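PDB 2FXQ: single-stranded DNA-binding protein from Thermus aquaticus, which binds single-stranded DNA through OB folds, two in each chain of a homodimer, and probably recruits partner proteins during DNA replication, recombination and repair. Local coordinates for residues Leu5-Ile11 and Leu128-Met134; Trp66-Leu70 and Phe103-Leu107; Ala151-Leu155 and Ala183-Ser187; Gly156-Asn160 and Thr171-Glu175. All blocks are in the same frame, centred on the assembly; numbering follows the deposited sequence.

Contact 1 (Leu5-Ile11 and Leu128-Met134); sequences LNQVFLI and LNQVILM
Two extended strands, one from each of the chain's two OB-family repeats, run antiparallel at 177° with axes 4.5 Å apart. L5, in a hydrogen-bonded pair with M134, gives N to M134 O (3.0 Å) and takes M134 N on its O (2.9 Å); its CB lies 3.9 Å from M134 CB. N6 pairs with L133 without hydrogen bonds, and its OD1 accepts from the backbone N of L82. Q7 N reaches I132 O at 2.9 Å and I132 N returns to Q7 O at 2.8 Å. V8 faces V131, both with chi1 t, on the face shared with N6 and L10. F9 N to Q130 O and Q130 N to F9 O are both 2.8 Å; the F9 ring (chi1 m) sets CE2 4.1 Å from I132 CD1. L10 faces N129, whose ND2 hydrogen-bonds L201 O. I11 N closes the series on L128 O (2.9 Å), with I11 CG1 3.8 Å from L128 CD2. The pairing joins both repeats into one continuous sheet. Strands 75-84 and 194-207 flank it, while the face of Q7 and F9 meets the second subunit, where F9 meets F9 of that subunit and Q7 NE2 hydrogen-bonds OE2 of its E79.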
# COMPACT_ATOMS: atom_id res chain seq x y z
N LEU A 5 -11.85 4.30 6.35
CA LEU A 5 -10.93 3.24 5.94
C LEU A 5 -9.94 3.10 7.04
O LEU A 5 -9.53 4.12 7.64
CB LEU A 5 -10.12 3.65 4.67
CG LEU A 5 -10.81 3.57 3.33
CD1 LEU A 5 -9.81 4.16 2.31
CD2 LEU A 5 -11.22 2.11 3.01
N ASN A 6 -9.49 1.86 7.27
CA ASN A 6 -8.49 1.60 8.27
C ASN A 6 -7.75 0.34 7.81
O ASN A 6 -8.22 -0.78 7.99
CB ASN A 6 -9.20 1.46 9.64
CG ASN A 6 -8.28 0.95 10.77
OD1 ASN A 6 -7.05 0.75 10.63
ND2 ASN A 6 -8.92 0.72 11.95
N GLN A 7 -6.61 0.55 7.13
CA GLN A 7 -5.89 -0.56 6.49
C GLN A 7 -4.44 -0.45 6.79
O GLN A 7 -3.89 0.63 6.72
CB GLN A 7 -6.03 -0.47 4.93
CG GLN A 7 -7.55 -0.44 4.53
CD GLN A 7 -7.75 -0.27 2.99
OE1 GLN A 7 -7.00 0.46 2.36
NE2 GLN A 7 -8.73 -0.97 2.41
N VAL A 8 -3.81 -1.59 7.10
CA VAL A 8 -2.40 -1.63 7.44
C VAL A 8 -1.76 -2.76 6.62
O VAL A 8 -2.39 -3.84 6.45
CB VAL A 8 -2.21 -2.04 8.97
CG1 VAL A 8 -0.69 -2.14 9.31
CG2 VAL A 8 -3.00 -1.10 9.88
N PHE A 9 -0.55 -2.52 6.09
CA PHE A 9 0.21 -3.52 5.31
C PHE A 9 1.58 -3.49 5.88
O PHE A 9 2.17 -2.39 6.03
CB PHE A 9 0.28 -3.09 3.81
CG PHE A 9 -1.06 -2.73 3.23
CD1 PHE A 9 -1.79 -3.65 2.49
CD2 PHE A 9 -1.64 -1.45 3.46
CE1 PHE A 9 -3.10 -3.34 2.02
CE2 PHE A 9 -2.94 -1.14 2.94
CZ PHE A 9 -3.65 -2.08 2.25
N LEU A 10 2.13 -4.65 6.28
CA LEU A 10 3.41 -4.65 6.96
C LEU A 10 4.12 -5.87 6.53
O LEU A 10 3.47 -6.94 6.32
CB LEU A 10 3.20 -4.90 8.47
CG LEU A 10 2.88 -3.83 9.44
CD1 LEU A 10 2.79 -4.50 10.86
CD2 LEU A 10 3.95 -2.71 9.31
N ILE A 11 5.41 -5.76 6.32
CA ILE A 11 6.23 -6.97 6.38
C ILE A 11 7.24 -6.69 7.48
O ILE A 11 7.91 -5.65 7.46
CB ILE A 11 7.00 -7.19 5.03
CG1 ILE A 11 5.99 -7.45 3.89
CG2 ILE A 11 8.09 -8.33 5.19
CD1 ILE A 11 6.68 -7.45 2.44
N LEU A 128 8.02 -2.46 3.74
CA LEU A 128 6.56 -2.41 3.78
C LEU A 128 6.07 -2.10 5.25
O LEU A 128 6.09 -2.90 6.19
CB LEU A 128 5.90 -3.62 3.10
CG LEU A 128 4.40 -3.49 2.75
CD1 LEU A 128 4.14 -2.65 1.49
CD2 LEU A 128 3.65 -4.80 2.63
N ASN A 129 5.66 -0.84 5.41
CA ASN A 129 4.99 -0.45 6.61
C ASN A 129 4.11 0.67 6.10
O ASN A 129 4.59 1.78 5.88
CB ASN A 129 6.04 0.04 7.58
CG ASN A 129 5.47 0.82 8.71
OD1 ASN A 129 4.25 0.88 8.84
ND2 ASN A 129 6.34 1.36 9.59
N GLN A 130 2.87 0.36 5.78
CA GLN A 130 1.96 1.33 5.19
C GLN A 130 0.63 1.33 5.91
O GLN A 130 0.09 0.25 6.24
CB GLN A 130 1.68 1.01 3.69
CG GLN A 130 0.61 2.04 3.02
CD GLN A 130 0.77 2.27 1.49
OE1 GLN A 130 1.60 3.10 1.04
NE2 GLN A 130 -0.03 1.55 0.71
N VAL A 131 0.08 2.53 6.16
CA VAL A 131 -1.23 2.59 6.72
C VAL A 131 -2.08 3.51 5.81
O VAL A 131 -1.57 4.51 5.31
CB VAL A 131 -1.11 3.30 8.13
CG1 VAL A 131 -2.52 3.53 8.69
CG2 VAL A 131 -0.24 2.42 9.14
N ILE A 132 -3.35 3.13 5.57
CA ILE A 132 -4.28 4.01 4.84
C ILE A 132 -5.45 4.25 5.80
O ILE A 132 -6.09 3.28 6.27
CB ILE A 132 -4.75 3.38 3.55
CG1 ILE A 132 -3.53 3.14 2.63
CG2 ILE A 132 -5.78 4.36 2.84
CD1 ILE A 132 -3.94 2.41 1.23
N LEU A 133 -5.74 5.53 6.10
CA LEU A 133 -6.87 5.82 6.96
C LEU A 133 -7.74 6.83 6.22
O LEU A 133 -7.22 7.73 5.55
CB LEU A 133 -6.45 6.52 8.29
CG LEU A 133 -5.44 5.78 9.19
CD1 LEU A 133 -5.01 6.60 10.43
CD2 LEU A 133 -6.02 4.41 9.61
N MET A 134 -9.04 6.75 6.41
CA MET A 134 -9.87 7.87 5.96
C MET A 134 -10.89 8.08 7.04
O MET A 134 -11.57 7.10 7.49
CB MET A 134 -10.60 7.55 4.66
CG MET A 134 -11.19 8.92 3.99
SD MET A 134 -11.82 8.52 2.39
CE MET A 134 -10.50 8.84 1.32

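Contact 2 (Trp66-Leu70 and Phe103-Leu107); sequences WGDLL and FIDPL
This is a hydrophobic packing contact inside the first OB-family repeat, where the turn leaving helix 61-66 folds against strand 103-106; no hydrogen bond crosses it. The turn is held by L69 N to W66 O (3.2 Å), and the nearest CA atoms are W66 to I104 at 8.7 Å and L70 to P106 at 7.5 Å. W66 (chi1 m, chi2 110°) lays one indole face over the strand in two CH-pi contacts: I104 CG1 sits 3.7 Å from the centroid of the W66 five-membered ring, and P106 CD 3.6 Å from that of the six-membered ring. L70 (chi1 m, chi2 t) adds its methyls, CD1 3.9 Å from I104 CD1 and CD2 3.5 Å from P106 CG. Q62 OE1 ties W66 NE1 and I104 N together by accepting from both. As in OB folds generally, this region between the third and fourth strands covers one end of the barrel interior, where I76 of strand 75-84 touches L70 and I104, L58 of strand 47-59 touches W66 and I104, and strand 28-41 adds L30 and L32.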
# COMPACT_ATOMS: atom_id res chain seq x y z
N TRP A 66 -2.07 -20.80 11.91
CA TRP A 66 -0.63 -20.55 12.03
C TRP A 66 -0.01 -20.83 13.39
O TRP A 66 1.17 -20.63 13.54
CB TRP A 66 -0.30 -19.10 11.68
CG TRP A 66 -0.77 -18.74 10.34
CD1 TRP A 66 -1.78 -17.90 10.01
CD2 TRP A 66 -0.23 -19.24 9.13
NE1 TRP A 66 -1.91 -17.84 8.64
CE2 TRP A 66 -0.95 -18.65 8.08
CE3 TRP A 66 0.82 -20.10 8.82
CZ2 TRP A 66 -0.68 -18.94 6.72
CZ3 TRP A 66 1.12 -20.36 7.48
CH2 TRP A 66 0.36 -19.80 6.46
N GLY A 67 -0.78 -21.27 14.38
CA GLY A 67 -0.29 -21.19 15.75
C GLY A 67 0.87 -22.13 16.09
O GLY A 67 1.58 -21.94 17.09
N ASP A 68 1.10 -23.13 15.24
CA ASP A 68 2.28 -24.00 15.41
C ASP A 68 3.29 -24.02 14.25
O ASP A 68 4.04 -24.99 14.10
CB ASP A 68 1.84 -25.41 15.75
CG ASP A 68 2.23 -25.77 17.16
OD1 ASP A 68 1.38 -25.57 18.06
OD2 ASP A 68 3.37 -26.20 17.45
N LEU A 69 3.32 -22.95 13.46
CA LEU A 69 4.09 -22.96 12.24
C LEU A 69 5.12 -21.86 12.17
O LEU A 69 5.99 -21.90 11.24
CB LEU A 69 3.18 -22.86 11.01
CG LEU A 69 2.29 -24.10 10.86
CD1 LEU A 69 1.30 -23.90 9.71
CD2 LEU A 69 3.18 -25.38 10.65
N LEU A 70 5.07 -20.88 13.09
CA LEU A 70 5.94 -19.65 12.92
C LEU A 70 7.17 -19.62 13.85
O LEU A 70 7.10 -20.18 14.95
CB LEU A 70 5.14 -18.35 13.11
CG LEU A 70 3.85 -18.24 12.32
CD1 LEU A 70 3.16 -16.94 12.71
CD2 LEU A 70 4.19 -18.31 10.88
N PHE A 103 -5.29 -11.22 7.75
CA PHE A 103 -4.62 -12.52 7.46
C PHE A 103 -3.14 -12.23 7.47
O PHE A 103 -2.72 -11.06 7.42
CB PHE A 103 -4.98 -13.09 6.07
CG PHE A 103 -4.57 -12.19 4.91
CD1 PHE A 103 -3.33 -12.33 4.31
CD2 PHE A 103 -5.43 -11.23 4.44
CE1 PHE A 103 -2.94 -11.49 3.32
CE2 PHE A 103 -5.09 -10.42 3.38
CZ PHE A 103 -3.84 -10.53 2.84
N ILE A 104 -2.36 -13.30 7.53
CA ILE A 104 -0.92 -13.17 7.34
C ILE A 104 -0.46 -14.19 6.30
O ILE A 104 -1.18 -15.16 6.01
CB ILE A 104 -0.12 -13.39 8.69
CG1 ILE A 104 -0.26 -14.87 9.17
CG2 ILE A 104 -0.56 -12.37 9.76
CD1 ILE A 104 0.74 -15.21 10.20
N ASP A 105 0.74 -13.96 5.74
CA ASP A 105 1.40 -14.96 4.88
C ASP A 105 2.84 -14.96 5.31
O ASP A 105 3.58 -14.00 5.07
CB ASP A 105 1.31 -14.52 3.41
CG ASP A 105 -0.09 -14.67 2.82
OD1 ASP A 105 -0.67 -13.65 2.39
OD2 ASP A 105 -0.66 -15.77 2.71
N PRO A 106 3.27 -15.98 6.04
CA PRO A 106 4.66 -16.14 6.39
C PRO A 106 5.51 -16.27 5.14
O PRO A 106 5.05 -16.85 4.14
CB PRO A 106 4.64 -17.48 7.17
CG PRO A 106 3.27 -17.63 7.62
CD PRO A 106 2.41 -17.08 6.58
N LEU A 107 6.75 -15.81 5.17
CA LEU A 107 7.56 -15.72 3.98
C LEU A 107 8.82 -16.52 4.26
O LEU A 107 9.16 -16.72 5.44
CB LEU A 107 7.97 -14.29 3.68
CG LEU A 107 6.75 -13.36 3.61
CD1 LEU A 107 7.21 -11.86 3.43
CD2 LEU A 107 5.92 -13.76 2.34

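Contact 3 (Ala151-Leu155 and Ala183-Ser187)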
# COMPACT_ATOMS: atom_id res chain seq x y z
N ALA A 151 8.01 22.12 11.96
CA ALA A 151 6.57 22.08 12.15
C ALA A 151 6.10 20.66 12.40
O ALA A 151 6.55 19.70 11.75
CB ALA A 151 5.80 22.66 10.93
N VAL A 152 5.17 20.52 13.34
CA VAL A 152 4.64 19.20 13.65
C VAL A 152 3.21 19.39 14.13
O VAL A 152 2.91 20.34 14.88
CB VAL A 152 5.54 18.47 14.69
CG1 VAL A 152 5.71 19.27 15.97
CG2 VAL A 152 5.03 17.01 15.03
N VAL A 153 2.35 18.47 13.77
CA VAL A 153 0.97 18.53 14.20
C VAL A 153 0.46 17.14 14.62
O VAL A 153 0.83 16.14 14.01
CB VAL A 153 0.07 19.12 13.06
CG1 VAL A 153 -0.10 18.15 11.90
CG2 VAL A 153 -1.27 19.54 13.65
N ARG A 154 -0.43 17.09 15.59
CA ARG A 154 -1.09 15.84 15.95
C ARG A 154 -2.52 15.97 15.50
O ARG A 154 -3.19 16.99 15.76
CB ARG A 154 -1.04 15.68 17.49
CG ARG A 154 -1.78 14.43 18.05
CD ARG A 154 -1.70 14.22 19.65
NE ARG A 154 -1.30 15.45 20.36
CZ ARG A 154 -2.10 16.50 20.61
NH1 ARG A 154 -3.37 16.50 20.22
NH2 ARG A 154 -1.62 17.58 21.23
N LEU A 155 -3.05 14.96 14.85
CA LEU A 155 -4.40 15.10 14.33
C LEU A 155 -5.16 13.95 14.98
O LEU A 155 -4.64 12.82 15.02
CB LEU A 155 -4.37 14.91 12.78
CG LEU A 155 -3.52 15.90 11.99
CD1 LEU A 155 -3.38 15.55 10.42
CD2 LEU A 155 -4.07 17.30 12.14
N ALA A 183 2.55 19.18 7.97
CA ALA A 183 2.01 19.76 9.25
C ALA A 183 1.45 21.18 8.98
O ALA A 183 0.35 21.54 9.44
CB ALA A 183 3.08 19.81 10.33
N GLU A 184 2.19 21.96 8.21
CA GLU A 184 1.74 23.34 7.92
C GLU A 184 0.46 23.33 7.12
O GLU A 184 -0.45 24.10 7.39
CB GLU A 184 2.78 24.10 7.13
CG GLU A 184 3.31 25.28 7.91
CD GLU A 184 4.79 25.17 8.00
OE1 GLU A 184 5.38 25.80 8.88
OE2 GLU A 184 5.32 24.40 7.17
N TRP A 185 0.39 22.46 6.14
CA TRP A 185 -0.85 22.30 5.38
C TRP A 185 -2.00 21.79 6.26
O TRP A 185 -3.12 22.30 6.18
CB TRP A 185 -0.60 21.30 4.23
CG TRP A 185 -1.81 21.02 3.43
CD1 TRP A 185 -2.27 21.72 2.31
CD2 TRP A 185 -2.76 19.96 3.67
NE1 TRP A 185 -3.43 21.13 1.86
CE2 TRP A 185 -3.75 20.06 2.66
CE3 TRP A 185 -2.86 18.93 4.61
CZ2 TRP A 185 -4.84 19.18 2.60
CZ3 TRP A 185 -3.92 18.11 4.59
CH2 TRP A 185 -4.91 18.20 3.55
N ALA A 186 -1.74 20.77 7.10
CA ALA A 186 -2.78 20.18 7.96
C ALA A 186 -3.34 21.19 8.96
O ALA A 186 -4.50 21.09 9.41
CB ALA A 186 -2.23 18.93 8.68
N SER A 187 -2.53 22.19 9.27
CA SER A 187 -2.99 23.24 10.19
C SER A 187 -4.22 24.03 9.67
O SER A 187 -4.90 24.69 10.46
CB SER A 187 -1.85 24.21 10.56
OG SER A 187 -1.63 25.17 9.53
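V153 CG1 sits over the helix backbone and side chains at once, 3.8 Å from A183 CA, 3.9 Å from A183 CB and 3.9 Å from A186 CB. The contact packs the short helix 180-186 onto strand 151-160 in the second OB-family repeat; an OB fold characteristically carries such a helix between its third and fourth strands, against the barrel. A183 and A186, three residues apart, direct their CB atoms toward the strand, and these small side chains let helix and sheet approach closely: V152 CA is only 3.7 Å from A183 CB, and the CA atoms of V152 and A183 are 5.2 Å apart. Along the strand, A151, V153 and L155 point toward the helix while V152 points away. A151 CB meets A183 CB at 4.0 Å, and L155 CD1 reaches A186 CB at the same distance. L224 of strand 213-225 touches both L155 and A186, and P141 touches V153 and L155, extending this apolar layer. E184 lies at its border, OE1 coming 3.8 Å from A151 CB and hydrogen-bonding Y145 OH. S187 N bonds A183 O at 3.0 Å, in the helical i to i+4 pattern, and S187 OG donates to E184 O at 2.7 Å.

Contact 4 (Gly156-Asn160 and Thr171-Glu175)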
# COMPACT_ATOMS: atom_id res chain seq x y z
N GLY A 156 -6.38 14.21 15.45
CA GLY A 156 -7.25 13.11 15.93
C GLY A 156 -8.25 12.75 14.87
O GLY A 156 -8.93 13.63 14.33
N LEU A 157 -8.34 11.46 14.54
CA LEU A 157 -9.23 11.04 13.47
C LEU A 157 -10.23 10.01 13.98
O LEU A 157 -9.83 9.01 14.64
CB LEU A 157 -8.41 10.35 12.35
CG LEU A 157 -8.06 10.79 10.93
CD1 LEU A 157 -7.86 9.52 9.99
CD2 LEU A 157 -9.03 11.83 10.36
N ALA A 158 -11.50 10.25 13.64
CA ALA A 158 -12.62 9.31 13.88
C ALA A 158 -12.84 8.56 12.55
O ALA A 158 -13.15 9.20 11.53
CB ALA A 158 -13.89 10.09 14.22
N VAL A 159 -12.67 7.24 12.58
CA VAL A 159 -12.87 6.38 11.41
C VAL A 159 -14.13 5.47 11.69
O VAL A 159 -14.14 4.73 12.68
CB VAL A 159 -11.62 5.56 11.16
CG1 VAL A 159 -11.77 4.63 9.91
CG2 VAL A 159 -10.37 6.47 11.10
N ASN A 160 -15.16 5.56 10.86
CA ASN A 160 -16.29 4.64 10.93
C ASN A 160 -16.01 3.42 10.03
O ASN A 160 -16.01 3.53 8.82
CB ASN A 160 -17.61 5.32 10.52
CG ASN A 160 -17.91 6.56 11.34
OD1 ASN A 160 -17.73 6.59 12.56
ND2 ASN A 160 -18.37 7.62 10.67
N THR A 171 -17.40 3.81 15.79
CA THR A 171 -16.36 4.75 15.47
C THR A 171 -15.08 4.41 16.22
O THR A 171 -15.10 4.25 17.44
CB THR A 171 -16.82 6.16 15.80
OG1 THR A 171 -18.09 6.40 15.18
CG2 THR A 171 -15.89 7.20 15.14
N HIS A 172 -13.97 4.31 15.49
CA HIS A 172 -12.63 4.19 16.07
C HIS A 172 -11.94 5.55 16.10
O HIS A 172 -12.08 6.32 15.15
CB HIS A 172 -11.76 3.30 15.18
CG HIS A 172 -11.86 1.84 15.48
ND1 HIS A 172 -13.05 1.21 15.73
CD2 HIS A 172 -10.90 0.89 15.52
CE1 HIS A 172 -12.83 -0.08 15.94
NE2 HIS A 172 -11.53 -0.30 15.81
N PHE A 173 -11.15 5.81 17.14
CA PHE A 173 -10.39 7.05 17.26
C PHE A 173 -8.86 6.82 17.17
O PHE A 173 -8.27 6.08 17.97
CB PHE A 173 -10.85 7.82 18.50
CG PHE A 173 -12.35 8.03 18.54
CD1 PHE A 173 -13.19 7.03 19.06
CD2 PHE A 173 -12.94 9.17 17.99
CE1 PHE A 173 -14.61 7.19 19.08
CE2 PHE A 173 -14.35 9.34 18.02
CZ PHE A 173 -15.19 8.34 18.56
N LEU A 174 -8.22 7.45 16.18
CA LEU A 174 -6.81 7.16 15.88
C LEU A 174 -6.01 8.49 15.80
O LEU A 174 -6.52 9.49 15.33
CB LEU A 174 -6.72 6.40 14.54
CG LEU A 174 -7.31 4.99 14.58
CD1 LEU A 174 -7.33 4.40 13.17
CD2 LEU A 174 -6.61 4.04 15.59
N GLU A 175 -4.79 8.51 16.30
CA GLU A 175 -4.00 9.76 16.34
C GLU A 175 -3.02 9.68 15.15
O GLU A 175 -2.49 8.59 14.84
CB GLU A 175 -3.23 9.90 17.67
CG GLU A 175 -4.11 10.08 18.90
CD GLU A 175 -4.99 11.32 18.83
OE1 GLU A 175 -6.12 11.33 19.43
OE2 GLU A 175 -4.55 12.30 18.19
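Four backbone hydrogen bonds and one between side chains bind these antiparallel strands. L157 N donates to L174 O at 2.8 Å and L174 N to L157 O at 2.7 Å; two residues on, V159 N to H172 O and H172 N to V159 O are both 2.8 Å, each with an N-H...O angle of 168°. Toward the end near the connecting loop, T171 OG1 donates to N160 OD1 at 2.7 Å, a side-chain link across a non-hydrogen-bonded pair, G156-E175 and A158-F173 being the others. CA-H...O contacts lie between the main bonds, with F173 CA 3.3 Å from L157 O and A158 CA 3.3 Å from H172 O. At G156, which has no side chain, E175 folds over the neighbouring strand, its OE2 3.6 Å from G156 CA, and OE2 also forms a salt bridge with R139. On the same face A158 CB packs against T171 CG2 (3.6 Å) and F173 CE2 (3.9 Å). L157, V159 and L174 form an apolar group on the other face, which H172 shares; V159 CG2 approaches L174 CD1 at 4.2 Å, and L133 of strand 129-137 touches L157 and L174 there. The strand axes come within 4.5 Å, and their directions differ by 151°, so the pair is twisted. It forms a beta hairpin of the second OB-family repeat, matching the pairing of the second and third strands in an OB barrel.

In the fold
The centre of contact 1, which joins the two OB-family repeats, lies about 7 Å from the centre of the chain; contact 2 belongs to the first repeat, contacts 3 and 4 to the second. Contacts 2 and 3, one loop or helix packing in each repeat, fall on opposite sides of the chain's centre, their centres about 38 Å apart. Contact 4 sits beside contact 1 (centres about 14 Å apart): V159 CG1 lies 3.2 Å from L5 O, and L133 CD2 3.8 Å from L174 CD1. Contacts 3 and 4 share strand 151-160, meeting where L155 O is 3.2 Å from E175 OE2. Contact 2 touches contact 1 through I11 CG2 and L107 CD1 (4.0 Å), and both reach the second subunit.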